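Local coordinates for protein 3-methyladenine dna-glycosylase (Archaeoglobus fulgidus, PDB 2JHN) that is an AlkA-type DNA glycosylase of the helix-hairpin-helix (HhH-GPD) superfamily of base excision DNA repair proteins, at residues L101-M114 with R275-F288. The protein carries 1 engineered substitution. Residues are numbered along the deposited sequence; the frame is centred on the assembly and turned at random.
Sequences LKNRFYGFGRAGLM and RDILFYLFLYDRFF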
loop_
_atom_site.group_PDB
_atom_site.type_symbol
_atom_site.label_atom_id
_atom_site.label_comp_id
_atom_site.label_asym_id
_atom_site.label_seq_id
_atom_site.Cartn_x
_atom_site.Cartn_y
_atom_site.Cartn_z
ATOM N N LEU A 101 1.409 -18.120 9.950
ATOM C CA LEU A 101 1.482 -17.016 8.959
ATOM C C LEU A 101 2.907 -16.497 8.797
ATOM O O LEU A 101 3.381 -16.307 7.675
ATOM C CB LEU A 101 0.598 -15.844 9.394
ATOM C CG LEU A 101 -0.882 -15.736 9.112
ATOM C CD1 LEU A 101 -1.328 -14.364 9.592
ATOM C CD2 LEU A 101 -1.165 -15.904 7.618
ATOM N N LYS A 102 3.586 -16.254 9.914
ATOM C CA LYS A 102 4.968 -15.796 9.901
ATOM C C LYS A 102 5.863 -16.758 9.134
ATOM O O LYS A 102 6.700 -16.325 8.355
ATOM C CB LYS A 102 5.521 -15.631 11.315
ATOM C CG LYS A 102 7.010 -15.197 11.349
ATOM C CD LYS A 102 7.567 -15.111 12.782
ATOM C CE LYS A 102 7.718 -16.479 13.436
ATOM N NZ LYS A 102 9.097 -17.050 13.267
ATOM N N ASN A 103 5.686 -18.063 9.360
ATOM C CA ASN A 103 6.516 -19.066 8.702
ATOM C C ASN A 103 6.196 -19.237 7.214
ATOM O O ASN A 103 7.120 -19.386 6.402
ATOM C CB ASN A 103 6.463 -20.396 9.466
ATOM C CG ASN A 103 7.220 -20.327 10.814
ATOM O OD1 ASN A 103 8.223 -19.617 10.945
ATOM N ND2 ASN A 103 6.734 -21.053 11.810
ATOM N N ARG A 104 4.913 -19.168 6.857
ATOM C CA ARG A 104 4.502 -19.241 5.460
ATOM C C ARG A 104 5.129 -18.103 4.648
ATOM O O ARG A 104 5.563 -18.328 3.522
ATOM C CB ARG A 104 2.971 -19.252 5.299
ATOM C CG ARG A 104 2.509 -19.357 3.826
ATOM C CD ARG A 104 1.019 -19.688 3.667
ATOM N NE ARG A 104 0.701 -21.047 4.118
ATOM C CZ ARG A 104 0.804 -22.133 3.352
ATOM N NH1 ARG A 104 1.225 -22.035 2.087
ATOM N NH2 ARG A 104 0.514 -23.328 3.863
ATOM N N PHE A 105 5.168 -16.890 5.223
ATOM C CA PHE A 105 5.744 -15.734 4.516
ATOM C C PHE A 105 7.010 -15.218 5.222
ATOM O O PHE A 105 7.225 -14.006 5.375
ATOM C CB PHE A 105 4.672 -14.645 4.304
ATOM C CG PHE A 105 3.436 -15.153 3.601
ATOM C CD1 PHE A 105 3.471 -15.503 2.234
ATOM C CD2 PHE A 105 2.242 -15.347 4.309
ATOM C CE1 PHE A 105 2.325 -16.002 1.589
ATOM C CE2 PHE A 105 1.091 -15.833 3.679
ATOM C CZ PHE A 105 1.115 -16.167 2.315
ATOM N N TYR A 106 7.882 -16.144 5.611
ATOM C CA TYR A 106 9.011 -15.761 6.464
ATOM C C TYR A 106 9.983 -14.810 5.768
ATOM O O TYR A 106 10.391 -15.064 4.639
ATOM C CB TYR A 106 9.783 -16.970 7.048
ATOM C CG TYR A 106 10.847 -16.448 8.004
ATOM C CD1 TYR A 106 10.491 -15.944 9.270
ATOM C CD2 TYR A 106 12.194 -16.360 7.605
ATOM C CE1 TYR A 106 11.459 -15.419 10.140
ATOM C CE2 TYR A 106 13.180 -15.820 8.474
ATOM C CZ TYR A 106 12.796 -15.359 9.731
ATOM O OH TYR A 106 13.749 -14.839 10.580
ATOM N N GLY A 107 10.331 -13.709 6.436
ATOM C CA GLY A 107 11.251 -12.725 5.861
ATOM C C GLY A 107 10.527 -11.545 5.245
ATOM O O GLY A 107 11.163 -10.577 4.810
ATOM N N PHE A 108 9.199 -11.614 5.221
ATOM C CA PHE A 108 8.396 -10.460 4.799
ATOM C C PHE A 108 8.570 -9.251 5.719
ATOM O O PHE A 108 8.467 -8.111 5.242
ATOM C CB PHE A 108 6.923 -10.827 4.597
ATOM C CG PHE A 108 6.074 -9.689 4.049
ATOM C CD1 PHE A 108 5.983 -9.464 2.665
ATOM C CD2 PHE A 108 5.379 -8.837 4.915
ATOM C CE1 PHE A 108 5.180 -8.419 2.140
ATOM C CE2 PHE A 108 4.597 -7.758 4.400
ATOM C CZ PHE A 108 4.485 -7.576 2.998
ATOM N N GLY A 109 8.818 -9.482 7.014
ATOM C CA GLY A 109 9.119 -8.367 7.946
ATOM C C GLY A 109 7.861 -7.575 8.307
ATOM O O GLY A 109 6.728 -8.112 8.331
ATOM N N ARG A 110 8.054 -6.288 8.550
ATOM C CA ARG A 110 6.953 -5.382 8.878
ATOM C C ARG A 110 6.238 -4.897 7.634
ATOM O O ARG A 110 6.811 -4.867 6.543
ATOM C CB ARG A 110 7.502 -4.181 9.658
ATOM C CG ARG A 110 8.156 -4.621 11.026
ATOM C CD ARG A 110 8.119 -3.493 12.045
ATOM N NE ARG A 110 6.750 -3.278 12.507
ATOM C CZ ARG A 110 6.414 -2.476 13.518
ATOM N NH1 ARG A 110 7.353 -1.809 14.200
ATOM N NH2 ARG A 110 5.136 -2.340 13.856
ATOM N N ALA A 111 5.000 -4.450 7.810
ATOM C CA ALA A 111 4.224 -3.892 6.709
ATOM C C ALA A 111 4.814 -2.562 6.267
ATOM O O ALA A 111 5.255 -1.751 7.101
ATOM C CB ALA A 111 2.789 -3.693 7.132
ATOM N N GLY A 112 4.843 -2.355 4.952
ATOM C CA GLY A 112 5.104 -1.011 4.400
ATOM C C GLY A 112 3.812 -0.209 4.271
ATOM O O GLY A 112 2.936 -0.260 5.167
ATOM N N LEU A 113 3.698 0.518 3.159
ATOM C CA LEU A 113 2.474 1.231 2.798
ATOM C C LEU A 113 2.124 0.836 1.369
ATOM O O LEU A 113 2.969 0.266 0.651
ATOM C CB LEU A 113 2.684 2.757 2.887
ATOM C CG LEU A 113 2.983 3.315 4.290
ATOM C CD1 LEU A 113 3.434 4.780 4.134
ATOM C CD2 LEU A 113 1.721 3.213 5.159
ATOM N N MET A 114 0.888 1.111 0.959
ATOM C CA MET A 114 0.508 0.807 -0.422
ATOM C C MET A 114 0.420 2.059 -1.349
ATOM O O MET A 114 -0.130 1.979 -2.475
ATOM C CB MET A 114 -0.751 -0.069 -0.433
ATOM C CG MET A 114 -0.506 -1.442 0.212
ATOM S SD MET A 114 -1.955 -2.480 0.332
ATOM C CE MET A 114 -2.263 -2.792 -1.409
ATOM N N ARG A 275 -1.743 -3.811 12.221
ATOM C CA ARG A 275 -1.402 -3.279 10.864
ATOM C C ARG A 275 -0.371 -4.140 10.101
ATOM O O ARG A 275 -0.471 -4.303 8.899
ATOM C CB ARG A 275 -0.929 -1.811 10.942
ATOM C CG ARG A 275 -1.167 -1.022 9.627
ATOM C CD ARG A 275 -0.439 0.323 9.659
ATOM N NE ARG A 275 0.991 0.126 9.458
ATOM C CZ ARG A 275 1.558 -0.018 8.266
ATOM N NH1 ARG A 275 0.818 0.043 7.166
ATOM N NH2 ARG A 275 2.868 -0.242 8.176
ATOM N N ASP A 276 0.623 -4.692 10.807
ATOM C CA ASP A 276 1.589 -5.597 10.184
ATOM C C ASP A 276 0.916 -6.916 9.839
ATOM O O ASP A 276 1.042 -7.451 8.726
ATOM C CB ASP A 276 2.736 -5.856 11.180
ATOM C CG ASP A 276 3.472 -4.603 11.540
ATOM O OD1 ASP A 276 4.282 -4.136 10.715
ATOM O OD2 ASP A 276 3.252 -4.080 12.666
ATOM N N ILE A 277 0.161 -7.446 10.793
ATOM C CA ILE A 277 -0.561 -8.707 10.545
ATOM C C ILE A 277 -1.554 -8.589 9.377
ATOM O O ILE A 277 -1.773 -9.532 8.626
ATOM C CB ILE A 277 -1.244 -9.210 11.859
ATOM C CG1 ILE A 277 -0.150 -9.545 12.886
ATOM C CG2 ILE A 277 -2.217 -10.392 11.584
ATOM C CD1 ILE A 277 -0.673 -9.637 14.346
ATOM N N LEU A 278 -2.161 -7.419 9.218
ATOM C CA LEU A 278 -3.045 -7.187 8.104
ATOM C C LEU A 278 -2.390 -7.509 6.743
ATOM O O LEU A 278 -3.025 -8.117 5.874
ATOM C CB LEU A 278 -3.474 -5.712 8.121
ATOM C CG LEU A 278 -4.305 -5.208 6.938
ATOM C CD1 LEU A 278 -5.656 -5.898 6.859
ATOM C CD2 LEU A 278 -4.447 -3.706 7.021
ATOM N N PHE A 279 -1.132 -7.105 6.558
ATOM C CA PHE A 279 -0.418 -7.397 5.299
ATOM C C PHE A 279 -0.182 -8.921 5.099
ATOM O O PHE A 279 -0.291 -9.426 3.970
ATOM C CB PHE A 279 0.900 -6.625 5.217
ATOM C CG PHE A 279 0.743 -5.169 4.787
ATOM C CD1 PHE A 279 -0.170 -4.321 5.409
ATOM C CD2 PHE A 279 1.546 -4.647 3.751
ATOM C CE1 PHE A 279 -0.294 -2.957 5.019
ATOM C CE2 PHE A 279 1.437 -3.292 3.361
ATOM C CZ PHE A 279 0.508 -2.450 3.993
ATOM N N TYR A 280 0.136 -9.619 6.194
ATOM C CA TYR A 280 0.209 -11.109 6.181
ATOM C C TYR A 280 -1.145 -11.738 5.817
ATOM O O TYR A 280 -1.172 -12.731 5.097
ATOM C CB TYR A 280 0.717 -11.660 7.530
ATOM C CG TYR A 280 2.220 -11.443 7.738
ATOM C CD1 TYR A 280 2.699 -10.214 8.184
ATOM C CD2 TYR A 280 3.153 -12.472 7.469
ATOM C CE1 TYR A 280 4.085 -9.975 8.356
ATOM C CE2 TYR A 280 4.547 -12.264 7.674
ATOM C CZ TYR A 280 4.998 -11.008 8.107
ATOM O OH TYR A 280 6.331 -10.771 8.280
ATOM N N LEU A 281 -2.251 -11.158 6.301
ATOM C CA LEU A 281 -3.606 -11.644 5.970
ATOM C C LEU A 281 -3.927 -11.407 4.476
ATOM O O LEU A 281 -4.541 -12.262 3.836
ATOM C CB LEU A 281 -4.673 -11.006 6.872
ATOM C CG LEU A 281 -4.596 -11.337 8.365
ATOM C CD1 LEU A 281 -5.619 -10.530 9.153
ATOM C CD2 LEU A 281 -4.788 -12.856 8.645
ATOM N N PHE A 282 -3.495 -10.275 3.916
ATOM C CA PHE A 282 -3.667 -10.050 2.469
ATOM C C PHE A 282 -2.909 -11.126 1.675
ATOM O O PHE A 282 -3.437 -11.682 0.714
ATOM C CB PHE A 282 -3.144 -8.678 2.017
ATOM C CG PHE A 282 -3.984 -7.492 2.474
ATOM C CD1 PHE A 282 -5.382 -7.572 2.590
ATOM C CD2 PHE A 282 -3.352 -6.288 2.750
ATOM C CE1 PHE A 282 -6.138 -6.416 3.010
ATOM C CE2 PHE A 282 -4.074 -5.151 3.149
ATOM C CZ PHE A 282 -5.474 -5.231 3.284
ATOM N N LEU A 283 -1.665 -11.398 2.058
ATOM C CA LEU A 283 -0.886 -12.431 1.361
ATOM C C LEU A 283 -1.584 -13.801 1.458
ATOM O O LEU A 283 -1.654 -14.529 0.486
ATOM C CB LEU A 283 0.524 -12.529 1.938
ATOM C CG LEU A 283 1.462 -11.351 1.686
ATOM C CD1 LEU A 283 2.665 -11.450 2.609
ATOM C CD2 LEU A 283 1.856 -11.330 0.217
ATOM N N TYR A 284 -2.064 -14.127 2.655
ATOM C CA TYR A 284 -2.748 -15.394 2.965
ATOM C C TYR A 284 -4.006 -15.538 2.126
ATOM O O TYR A 284 -4.251 -16.583 1.506
ATOM C CB TYR A 284 -3.097 -15.421 4.456
ATOM C CG TYR A 284 -3.531 -16.765 4.965
ATOM C CD1 TYR A 284 -2.616 -17.802 5.098
ATOM C CD2 TYR A 284 -4.843 -16.998 5.324
ATOM C CE1 TYR A 284 -3.008 -19.033 5.573
ATOM C CE2 TYR A 284 -5.247 -18.231 5.809
ATOM C CZ TYR A 284 -4.320 -19.241 5.928
ATOM O OH TYR A 284 -4.709 -20.473 6.388
ATOM N N ASP A 285 -4.799 -14.474 2.085
ATOM C CA ASP A 285 -6.004 -14.461 1.261
ATOM C C ASP A 285 -5.704 -14.598 -0.236
ATOM O O ASP A 285 -6.441 -15.285 -0.959
ATOM C CB ASP A 285 -6.822 -13.193 1.511
ATOM C CG ASP A 285 -8.172 -13.211 0.765
ATOM O OD1 ASP A 285 -8.977 -14.175 0.959
ATOM O OD2 ASP A 285 -8.408 -12.257 -0.011
ATOM N N ARG A 286 -4.638 -13.950 -0.701
ATOM C CA ARG A 286 -4.270 -13.992 -2.119
ATOM C C ARG A 286 -3.621 -15.333 -2.488
ATOM O O ARG A 286 -3.877 -15.855 -3.584
ATOM C CB ARG A 286 -3.277 -12.884 -2.467
ATOM C CG ARG A 286 -3.838 -11.464 -2.513
ATOM C CD ARG A 286 -2.689 -10.495 -2.806
ATOM N NE ARG A 286 -2.958 -9.084 -2.490
ATOM C CZ ARG A 286 -1.981 -8.205 -2.297
ATOM N NH1 ARG A 286 -0.718 -8.623 -2.381
ATOM N NH2 ARG A 286 -2.258 -6.930 -2.027
ATOM N N PHE A 287 -2.794 -15.866 -1.579
ATOM C CA PHE A 287 -1.862 -16.977 -1.888
ATOM C C PHE A 287 -2.149 -18.330 -1.231
ATOM O O PHE A 287 -1.470 -19.330 -1.519
ATOM C CB PHE A 287 -0.418 -16.581 -1.577
ATOM C CG PHE A 287 0.123 -15.528 -2.489
ATOM C CD1 PHE A 287 0.001 -15.657 -3.871
ATOM C CD2 PHE A 287 0.756 -14.409 -1.973
ATOM C CE1 PHE A 287 0.504 -14.683 -4.731
ATOM C CE2 PHE A 287 1.264 -13.422 -2.820
ATOM C CZ PHE A 287 1.140 -13.560 -4.200
ATOM N N PHE A 288 -3.135 -18.366 -0.352
ATOM C CA PHE A 288 -3.523 -19.616 0.288
ATOM C C PHE A 288 -5.038 -19.593 0.544
ATOM O O PHE A 288 -5.498 -19.824 1.678
ATOM C CB PHE A 288 -2.691 -19.840 1.570
ATOM C CG PHE A 288 -2.666 -21.283 2.050
ATOM C CD1 PHE A 288 -2.033 -22.276 1.296
ATOM C CD2 PHE A 288 -3.260 -21.638 3.263
ATOM C CE1 PHE A 288 -2.003 -23.613 1.735
ATOM C CE2 PHE A 288 -3.239 -22.967 3.715
ATOM C CZ PHE A 288 -2.609 -23.956 2.944
HETATM O O HOH W 1 7.703 -13.346 8.404
#
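Leu101 forks over helix 274-287, CD1 on Leu281 and CD2 on Tyr284 CD1 at 3.5 Å. One turn on, the Arg104 guanidinium lies flat on the Phe288 ring in a cation-pi stack, planes 20° apart. The Phe105 ring is sandwiched between Arg104 CG on one face and Leu283 CB on the other, the latter 3.7 Å from the Phe105 ring centroid. Phe105 O and Tyr280 OH are joined by a water that donates to both, as the chain goes through a type II turn ending at Phe108. With CG swung opposite the backbone N (chi1 -175°), Phe108 drops its ring onto Leu283 CD1 and sends an edge to the face of Tyr280, a T-shaped pair with planes at 77°. Tyr280 OH also donates to a lone pair of Gly109 O at 2.7 Å. Arg110 meets Asp276 side-on in a salt bridge: NH2 reaches OD2 at 2.8 Å, while NE approaches OD1 from above the carboxylate plane. Ala111 N takes the anti lone pair of that same OD1; with OD2 held as well, three bonds probably fix the carboxylate's rotation. Ala111 CB sits over the Phe279 ring. Gly112 O receives both NH1 and NH2 of Arg275, end-on. Met114 leans on Phe279 and Phe282 in Met-aromatic contacts. Thus the chain leaving helix 96-104 runs over one side of helix 274-287 to its first turn and turns back at Met114, covering the last helix in the mostly helical part of this HhH-GPD glycosylase.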